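Local atomic coordinates of endoglucanase (Mytilus edulis, PDB entry 1WC2), a protein that hydrolyses internal beta-1,4-glucosidic linkages in cellulose and related beta-glucans and also shows expansin activity. Residues L133-G136 against V140-M143. Numbering follows the deposited sequence.
Sequences LENG and VTGM
Asn-135, just past the end of strand 129-134, reaches across to Val-140 and Thr-141 with an amide that both donates and accepts. From CB the chain runs with CG anti to the backbone N (chi1 -166°), which carries the amide to the start of the 3-10 segment 141-143. There OD1 takes two backbone hydrogen bonds: Val-140 N at 2.9 Å comes roughly from beyond the oxygen, its N-H bent at 142°, whereas Thr-141 N at 3.0 Å approaches from above the carbonyl plane. ND2, the other branch, gives an almost straight hydrogen bond to Thr-141 OG1 (2.9 Å, 161°), with the hydroxyl lying in the amide plane. Three bonds thus fix the amide's rotation, and asparagine suits the place because one short side chain offers both acceptor and donor. Val-140, buried and branched at CB, turns its two methyls to Leu-133: CG2 rests 4.1 Å from Leu-133 CB and CG1 meets Leu-133 CD1, both residues also packing on Phe-97. Glu-134, whose CB points away from 140-143, hydrogen-bonds His-23 and the backbone N of Asp-24, the probable nucleophile. The contact ties the loop after a strand of the double-psi beta-barrel, the glycoside hydrolase family 45 fold, back to that strand's end, close to the catalytic centre.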
ATOM      1  N   LEU A 133      -3.959  -3.138   0.894  1.00  6.32           N
ATOM      2  CA  LEU A 133      -3.053  -4.277   0.783  1.00  6.73           C
ATOM      3  C   LEU A 133      -3.775  -5.482   0.186  1.00  7.02           C
ATOM      4  O   LEU A 133      -4.780  -5.941   0.724  1.00  7.58           O
ATOM      5  CB  LEU A 133      -2.506  -4.660   2.171  1.00  6.97           C
ATOM      6  CG  LEU A 133      -1.923  -3.519   3.029  1.00  7.54           C
ATOM      7  CD1 LEU A 133      -1.459  -4.041   4.387  1.00  9.13           C
ATOM      8  CD2 LEU A 133      -0.803  -2.825   2.299  1.00  8.76           C
ATOM      9  N   GLU A 134      -3.260  -6.005  -0.920  1.00  7.13           N
ATOM     10  CA  GLU A 134      -3.883  -7.182  -1.514  1.00  7.57           C
ATOM     11  C   GLU A 134      -3.889  -8.361  -0.536  1.00  7.75           C
ATOM     12  O   GLU A 134      -2.845  -8.729   0.011  1.00  7.53           O
ATOM     13  CB  GLU A 134      -3.182  -7.555  -2.811  1.00  7.88           C
ATOM     14  CG  GLU A 134      -3.735  -8.810  -3.487  1.00  8.17           C
ATOM     15  CD  GLU A 134      -5.231  -8.743  -3.849  1.00  8.36           C
ATOM     16  OE1 GLU A 134      -5.686  -7.704  -4.391  1.00  9.18           O
ATOM     17  OE2 GLU A 134      -5.966  -9.724  -3.589  1.00  9.54           O
ATOM     18  N   ASN A 135      -5.066  -8.972  -0.358  1.00  7.79           N
ATOM     19  CA  ASN A 135      -5.287 -10.015   0.655  1.00  8.22           C
ATOM     20  C   ASN A 135      -6.202 -11.154   0.192  1.00  8.44           C
ATOM     21  O   ASN A 135      -6.709 -11.931   1.013  1.00  9.20           O
ATOM     22  CB  ASN A 135      -5.832  -9.419   1.952  1.00  8.45           C
ATOM     23  CG  ASN A 135      -5.741 -10.397   3.125  1.00  8.45           C
ATOM     24  OD1 ASN A 135      -4.671 -10.962   3.387  1.00  8.61           O
ATOM     25  ND2 ASN A 135      -6.856 -10.610   3.822  1.00  9.78           N
ATOM     26  N   GLY A 136      -6.382 -11.260  -1.117  1.00  8.65           N
ATOM     27  CA  GLY A 136      -7.274 -12.281  -1.654  1.00  9.08           C
ATOM     28  C   GLY A 136      -6.823 -13.706  -1.357  1.00  9.47           C
ATOM     29  O   GLY A 136      -7.638 -14.633  -1.396  1.00 11.19           O
ATOM     30  N   VAL A 140      -1.893 -11.258   4.000  1.00  8.00           N
ATOM     31  CA  VAL A 140      -1.797 -10.269   5.074  1.00  8.18           C
ATOM     32  C   VAL A 140      -2.511 -10.749   6.345  1.00  8.36           C
ATOM     33  O   VAL A 140      -1.914 -10.766   7.409  1.00  8.87           O
ATOM     34  CB  VAL A 140      -2.277  -8.865   4.622  1.00  8.43           C
ATOM     35  CG1 VAL A 140      -2.133  -7.845   5.752  1.00  8.33           C
ATOM     36  CG2 VAL A 140      -1.482  -8.406   3.394  1.00  8.95           C
ATOM     37  N   THR A 141      -3.777 -11.175   6.253  1.00  8.75           N
ATOM     38  CA  THR A 141      -4.483 -11.654   7.452  1.00  9.65           C
ATOM     39  C   THR A 141      -3.887 -12.951   8.015  1.00  9.35           C
ATOM     40  O   THR A 141      -4.028 -13.207   9.201  1.00 10.52           O
ATOM     41  CB  THR A 141      -5.976 -11.848   7.221  1.00 10.28           C
ATOM     42  OG1 THR A 141      -6.194 -12.515   5.971  1.00 10.41           O
ATOM     43  CG2 THR A 141      -6.707 -10.500   7.131  1.00 11.22           C
ATOM     44  N   GLY A 142      -3.189 -13.739   7.192  1.00  9.33           N
ATOM     45  CA  GLY A 142      -2.503 -14.932   7.667  1.00  9.64           C
ATOM     46  C   GLY A 142      -1.423 -14.622   8.696  1.00  9.58           C
ATOM     47  O   GLY A 142      -1.085 -15.483   9.520  1.00  9.65           O
ATOM     48  N   MET A 143      -0.873 -13.395   8.639  1.00  9.59           N
ATOM     49  CA  MET A 143       0.097 -12.905   9.621  1.00  9.86           C
ATOM     50  C   MET A 143      -0.551 -12.258  10.844  1.00 10.12           C
ATOM     51  O   MET A 143       0.141 -11.711  11.694  1.00 10.65           O
ATOM     52  CB  MET A 143       0.990 -11.827   9.007  1.00 10.22           C
ATOM     53  CG  MET A 143       1.730 -12.224   7.780  1.00 10.77           C
ATOM     54  SD  MET A 143       2.948 -10.976   7.270  1.00 11.61           S
ATOM     55  CE  MET A 143       1.910  -9.627   6.672  1.00 12.18           C
TER